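Local coordinates for group 3 allergen SMIPP-S YvT004A06 (Sarcoptes scabiei type hominis, PDB 3H7T), which has the fold of a trypsin-like serine protease but belongs to the inactivated protease paralogues of the scabies mite, so it probably lacks proteolytic activity, at residues Ile53-Ser58 against Lys100-Ile105; Gln83-Val88 against Val199-Ser204. One frame throughout, in Å; residues are numbered along the deposited sequence.

Contact 1: residues Ile53-Ser58 against Lys100-Ile105; sequences IHYGSS and KTTKKI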
loop_
_atom_site.group_PDB
_atom_site.type_symbol
_atom_site.label_atom_id
_atom_site.label_comp_id
_atom_site.label_asym_id
_atom_site.label_seq_id
_atom_site.Cartn_x
_atom_site.Cartn_y
_atom_site.Cartn_z
ATOM N N ILE A 53 -10.415 0.254 -10.076
ATOM C CA ILE A 53 -9.446 1.245 -9.626
ATOM C C ILE A 53 -10.125 2.612 -9.623
ATOM O O ILE A 53 -10.582 3.084 -10.671
ATOM C CB ILE A 53 -8.174 1.265 -10.524
ATOM C CG1 ILE A 53 -7.398 -0.048 -10.392
ATOM C CG2 ILE A 53 -7.259 2.432 -10.166
ATOM C CD1 ILE A 53 -7.795 -1.095 -11.433
ATOM N N HIS A 54 -10.181 3.236 -8.448
ATOM C CA HIS A 54 -10.839 4.533 -8.269
ATOM C C HIS A 54 -9.774 5.602 -8.070
ATOM O O HIS A 54 -9.006 5.544 -7.108
ATOM C CB HIS A 54 -11.816 4.476 -7.077
ATOM C CG HIS A 54 -12.495 5.780 -6.776
ATOM N ND1 HIS A 54 -13.462 6.322 -7.593
ATOM C CD2 HIS A 54 -12.363 6.633 -5.733
ATOM C CE1 HIS A 54 -13.886 7.461 -7.074
ATOM N NE2 HIS A 54 -13.230 7.674 -5.947
ATOM N N TYR A 55 -9.723 6.563 -8.995
ATOM C CA TYR A 55 -8.675 7.585 -9.009
ATOM C C TYR A 55 -9.194 9.021 -9.160
ATOM O O TYR A 55 -10.327 9.240 -9.603
ATOM C CB TYR A 55 -7.628 7.271 -10.091
ATOM C CG TYR A 55 -8.052 7.425 -11.546
ATOM C CD1 TYR A 55 -7.930 8.651 -12.202
ATOM C CD2 TYR A 55 -8.523 6.333 -12.277
ATOM C CE1 TYR A 55 -8.282 8.795 -13.538
ATOM C CE2 TYR A 55 -8.886 6.463 -13.614
ATOM C CZ TYR A 55 -8.756 7.698 -14.242
ATOM O OH TYR A 55 -9.102 7.838 -15.570
ATOM N N GLY A 56 -8.355 9.982 -8.776
ATOM C CA GLY A 56 -8.649 11.405 -8.922
ATOM C C GLY A 56 -9.654 11.985 -7.943
ATOM O O GLY A 56 -10.226 13.041 -8.200
ATOM N N SER A 57 -9.862 11.309 -6.815
ATOM C CA SER A 57 -10.807 11.783 -5.806
ATOM C C SER A 57 -10.260 11.634 -4.387
ATOM O O SER A 57 -9.554 10.670 -4.091
ATOM C CB SER A 57 -12.136 11.031 -5.937
ATOM O OG SER A 57 -13.076 11.485 -4.981
ATOM N N SER A 58 -10.581 12.601 -3.528
ATOM C CA SER A 58 -10.317 12.510 -2.081
ATOM C C SER A 58 -11.249 11.504 -1.392
ATOM O O SER A 58 -10.988 11.066 -0.264
ATOM C CB SER A 58 -10.492 13.881 -1.417
ATOM O OG SER A 58 -9.626 14.851 -1.973
ATOM N N LYS A 100 -2.527 17.002 -11.362
ATOM C CA LYS A 100 -3.264 17.735 -10.342
ATOM C C LYS A 100 -3.825 16.758 -9.316
ATOM O O LYS A 100 -3.413 16.762 -8.159
ATOM C CB LYS A 100 -4.386 18.567 -10.968
ATOM C CG LYS A 100 -5.190 19.397 -9.972
ATOM C CD LYS A 100 -6.266 20.230 -10.673
ATOM C CE LYS A 100 -5.706 21.536 -11.233
ATOM N NZ LYS A 100 -5.371 22.521 -10.160
ATOM N N THR A 101 -4.755 15.916 -9.758
ATOM C CA THR A 101 -5.417 14.957 -8.879
ATOM C C THR A 101 -4.995 13.529 -9.205
ATOM O O THR A 101 -5.250 12.613 -8.429
ATOM C CB THR A 101 -6.960 15.057 -8.984
ATOM O OG1 THR A 101 -7.388 14.571 -10.263
ATOM C CG2 THR A 101 -7.436 16.496 -8.794
ATOM N N THR A 102 -4.363 13.344 -10.363
ATOM C CA THR A 102 -3.971 12.017 -10.818
ATOM C C THR A 102 -2.581 12.056 -11.454
ATOM O O THR A 102 -2.409 12.602 -12.550
ATOM C CB THR A 102 -5.009 11.420 -11.801
ATOM O OG1 THR A 102 -6.336 11.634 -11.299
ATOM C CG2 THR A 102 -4.787 9.933 -11.972
ATOM N N LYS A 103 -1.596 11.489 -10.750
ATOM C CA LYS A 103 -0.189 11.508 -11.181
ATOM C C LYS A 103 0.494 10.188 -10.863
ATOM O O LYS A 103 0.142 9.521 -9.891
ATOM C CB LYS A 103 0.594 12.633 -10.483
ATOM C CG LYS A 103 0.050 14.043 -10.697
ATOM C CD LYS A 103 0.800 15.089 -9.872
ATOM C CE LYS A 103 2.142 15.464 -10.483
ATOM N NZ LYS A 103 2.856 16.459 -9.633
ATOM N N LYS A 104 1.500 9.824 -11.659
ATOM C CA LYS A 104 2.301 8.649 -11.333
ATOM C C LYS A 104 3.341 8.966 -10.259
ATOM O O LYS A 104 3.828 10.096 -10.160
ATOM C CB LYS A 104 2.943 8.015 -12.582
ATOM C CG LYS A 104 3.829 8.921 -13.416
ATOM C CD LYS A 104 4.435 8.146 -14.588
ATOM C CE LYS A 104 5.078 9.064 -15.607
ATOM N NZ LYS A 104 4.067 9.642 -16.541
ATOM N N ILE A 105 3.651 7.964 -9.440
ATOM C CA ILE A 105 4.723 8.053 -8.453
ATOM C C ILE A 105 5.911 7.234 -8.951
ATOM O O ILE A 105 5.735 6.107 -9.407
ATOM C CB ILE A 105 4.266 7.539 -7.041
ATOM C CG1 ILE A 105 5.341 7.791 -5.974
ATOM C CG2 ILE A 105 3.904 6.052 -7.072
ATOM C CD1 ILE A 105 5.285 9.165 -5.333
HETATM O O HOH W 1 -5.747 9.523 -8.183
#
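Y55 and G56, at the end of strand 51-55 in the first β-barrel of the trypsin-like fold, meet T101 and T102 of the long linker that runs on towards strand 119-124. No direct hydrogen bond joins the two segments; the fit is made by one aromatic ring, two threonines and a glycine. CG of Y55 stands between its backbone N and carbonyl carbon (chi1 70°), which brings CD1 up against T102. The two branches of T102 reach this corner differently. Its OG1 lies in the ring plane at the edge, while CG2, anti to the T102 backbone N, comes in obliquely and packs 3.4 Å from Y55 CD1. The far end of the ring is held by Y55 OH, which bonds to the backbone N of K96, and I95 touches both side chains. G56, with a positive phi of 75°, lets the chain turn away from the strand close beside the linker: its CA is 3.3 Å from T102 OG1 and 3.7 Å from T101 OG1. On the linker side, D98 OD1 receives the backbone N-H groups of K100, T101 and T102, which fixes the bend carrying both threonines. A water completes the join: it accepts from G56 N at 2.7 Å and can donate to T101 O, 3.1 Å away, though other acceptors compete for its protons.

Contact 2: residues Gln83-Val88 against Val199-Ser204; sequences QNNYAV and VASYIS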
loop_
_atom_site.group_PDB
_atom_site.type_symbol
_atom_site.label_atom_id
_atom_site.label_comp_id
_atom_site.label_asym_id
_atom_site.label_seq_id
_atom_site.Cartn_x
_atom_site.Cartn_y
_atom_site.Cartn_z
ATOM N N GLN A 83 4.888 -12.846 2.987
ATOM C CA GLN A 83 6.083 -12.532 2.199
ATOM C C GLN A 83 5.690 -12.103 0.804
ATOM O O GLN A 83 4.754 -12.661 0.220
ATOM C CB GLN A 83 6.974 -13.767 2.070
ATOM C CG GLN A 83 8.036 -13.913 3.131
ATOM C CD GLN A 83 8.996 -15.052 2.824
ATOM O OE1 GLN A 83 9.625 -15.595 3.729
ATOM N NE2 GLN A 83 9.122 -15.410 1.543
ATOM N N ASN A 84 6.424 -11.132 0.264
ATOM C CA ASN A 84 6.218 -10.664 -1.111
ATOM C C ASN A 84 4.790 -10.161 -1.311
ATOM O O ASN A 84 4.157 -10.434 -2.329
ATOM C CB ASN A 84 6.538 -11.778 -2.115
ATOM C CG ASN A 84 7.795 -12.555 -1.752
ATOM O OD1 ASN A 84 8.826 -11.974 -1.402
ATOM N ND2 ASN A 84 7.705 -13.879 -1.815
ATOM N N ASN A 85 4.305 -9.409 -0.323
ATOM C CA ASN A 85 2.924 -8.943 -0.291
ATOM C C ASN A 85 2.718 -7.704 -1.175
ATOM O O ASN A 85 2.482 -6.598 -0.683
ATOM C CB ASN A 85 2.524 -8.689 1.170
ATOM C CG ASN A 85 1.070 -8.278 1.339
ATOM O OD1 ASN A 85 0.253 -8.394 0.425
ATOM N ND2 ASN A 85 0.747 -7.787 2.531
ATOM N N TYR A 86 2.826 -7.901 -2.487
ATOM C CA TYR A 86 2.487 -6.856 -3.452
ATOM C C TYR A 86 1.795 -7.448 -4.675
ATOM O O TYR A 86 1.977 -8.629 -5.006
ATOM C CB TYR A 86 3.725 -6.052 -3.859
ATOM C CG TYR A 86 4.752 -6.865 -4.630
ATOM C CD1 TYR A 86 4.851 -6.759 -6.014
ATOM C CD2 TYR A 86 5.616 -7.738 -3.973
ATOM C CE1 TYR A 86 5.787 -7.506 -6.731
ATOM C CE2 TYR A 86 6.550 -8.495 -4.677
ATOM C CZ TYR A 86 6.632 -8.367 -6.056
ATOM O OH TYR A 86 7.552 -9.105 -6.762
ATOM N N ALA A 87 0.971 -6.633 -5.327
ATOM C CA ALA A 87 0.394 -7.022 -6.611
ATOM C C ALA A 87 0.379 -5.848 -7.560
ATOM O O ALA A 87 0.237 -4.698 -7.143
ATOM C CB ALA A 87 -1.002 -7.582 -6.438
ATOM N N VAL A 88 0.539 -6.140 -8.844
ATOM C CA VAL A 88 0.447 -5.102 -9.849
ATOM C C VAL A 88 -0.795 -5.336 -10.684
ATOM O O VAL A 88 -1.047 -6.445 -11.165
ATOM C CB VAL A 88 1.714 -5.002 -10.721
ATOM C CG1 VAL A 88 1.522 -3.968 -11.820
ATOM C CG2 VAL A 88 2.918 -4.646 -9.853
ATOM N N VAL A 199 4.724 -0.121 0.391
ATOM C CA VAL A 199 3.314 -0.419 0.152
ATOM C C VAL A 199 2.766 -1.067 1.412
ATOM O O VAL A 199 3.229 -2.139 1.810
ATOM C CB VAL A 199 3.108 -1.359 -1.072
ATOM C CG1 VAL A 199 1.628 -1.714 -1.235
ATOM C CG2 VAL A 199 3.643 -0.712 -2.366
ATOM N N ALA A 200 1.761 -0.436 2.028
ATOM C CA ALA A 200 1.254 -0.911 3.317
ATOM C C ALA A 200 0.742 -2.346 3.305
ATOM O O ALA A 200 0.072 -2.781 2.363
ATOM C CB ALA A 200 0.168 0.037 3.865
ATOM N N SER A 201 1.091 -3.075 4.360
ATOM C CA SER A 201 0.477 -4.342 4.685
ATOM C C SER A 201 -0.494 -4.128 5.825
ATOM O O SER A 201 -0.358 -3.183 6.614
ATOM C CB SER A 201 1.517 -5.346 5.180
ATOM O OG SER A 201 2.091 -6.031 4.090
ATOM N N TYR A 202 -1.448 -5.040 5.928
ATOM C CA TYR A 202 -2.317 -5.100 7.095
ATOM C C TYR A 202 -2.316 -6.508 7.666
ATOM O O TYR A 202 -2.728 -7.445 7.004
ATOM C CB TYR A 202 -3.739 -4.668 6.737
ATOM C CG TYR A 202 -4.667 -4.705 7.920
ATOM C CD1 TYR A 202 -4.671 -3.670 8.860
ATOM C CD2 TYR A 202 -5.532 -5.781 8.114
ATOM C CE1 TYR A 202 -5.520 -3.712 9.973
ATOM C CE2 TYR A 202 -6.394 -5.824 9.208
ATOM C CZ TYR A 202 -6.382 -4.792 10.129
ATOM O OH TYR A 202 -7.235 -4.848 11.206
ATOM N N ILE A 203 -1.837 -6.655 8.891
ATOM C CA ILE A 203 -1.783 -7.969 9.524
ATOM C C ILE A 203 -2.945 -8.083 10.510
ATOM O O ILE A 203 -2.898 -7.544 11.617
ATOM C CB ILE A 203 -0.426 -8.223 10.219
ATOM C CG1 ILE A 203 0.734 -7.918 9.254
ATOM C CG2 ILE A 203 -0.353 -9.659 10.740
ATOM C CD1 ILE A 203 2.128 -7.900 9.908
ATOM N N SER A 204 -3.990 -8.789 10.098
ATOM C CA SER A 204 -5.230 -8.844 10.873
ATOM C C SER A 204 -5.020 -9.334 12.314
ATOM O O SER A 204 -5.732 -8.912 13.211
ATOM C CB SER A 204 -6.289 -9.676 10.143
ATOM O OG SER A 204 -5.822 -10.985 9.884
HETATM O O HOH W 2 2.436 -4.939 1.540
#
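N85 and S201 meet in the cleft between the two β-barrels, at the place that probably corresponds to the catalytic triad of an active trypsin-like protease. By sequence pattern, N85 probably takes the place of the triad aspartate and Q41 that of the histidine, consistent with an inactivated paralogue; S201 probably corresponds to the serine that commonly backs the aspartate. The tight part is the side-chain pair itself. N85 extends CG anti to its backbone N (chi1 -176°), directing ND2 to S201 OG, 2.7 Å away, in a bent, weak hydrogen bond with an N-H...O angle of 126°. The same ND2 also donates to Q41 OE1, so two acceptors share one amide nitrogen. N85 is the centre of an inverse gamma turn, closed by Y86 N bonding to N84 O.

Elsewhere the segments stand apart: even the nearest CA atoms, those of N85 and S201, are 7.2 Å from each other, and beyond S201 the second segment leads out to the exposed S204. In the wider backbone separation a water lies 2.8 Å from N85 O and 2.9 Å from V199 O, can donate to either, and is hydrogen-bonded to S201 OG at 2.8 Å; acceptors in reach outnumber its protons.

The segments alternate along the chain, in the order 53-58, 83-88, 100-105, 199-204, so the loop closed by contact 1 encloses the first half of contact 2. Their centres lie 21 Å apart and their nearest atoms about 8 Å, without touching. Both reach the six-stranded barrel, where strands 51-55 and 87-91 flank strand 65-74 on either side. Contact 1 lies nearer the periphery, where the linker passes the end of strand 51-55; contact 2, more central, crosses to strand 195-200 of the other sheet. One thus joins barrel and linker, the other the two halves of a trypsin-like fold that has outlasted the probable loss of its catalytic groups.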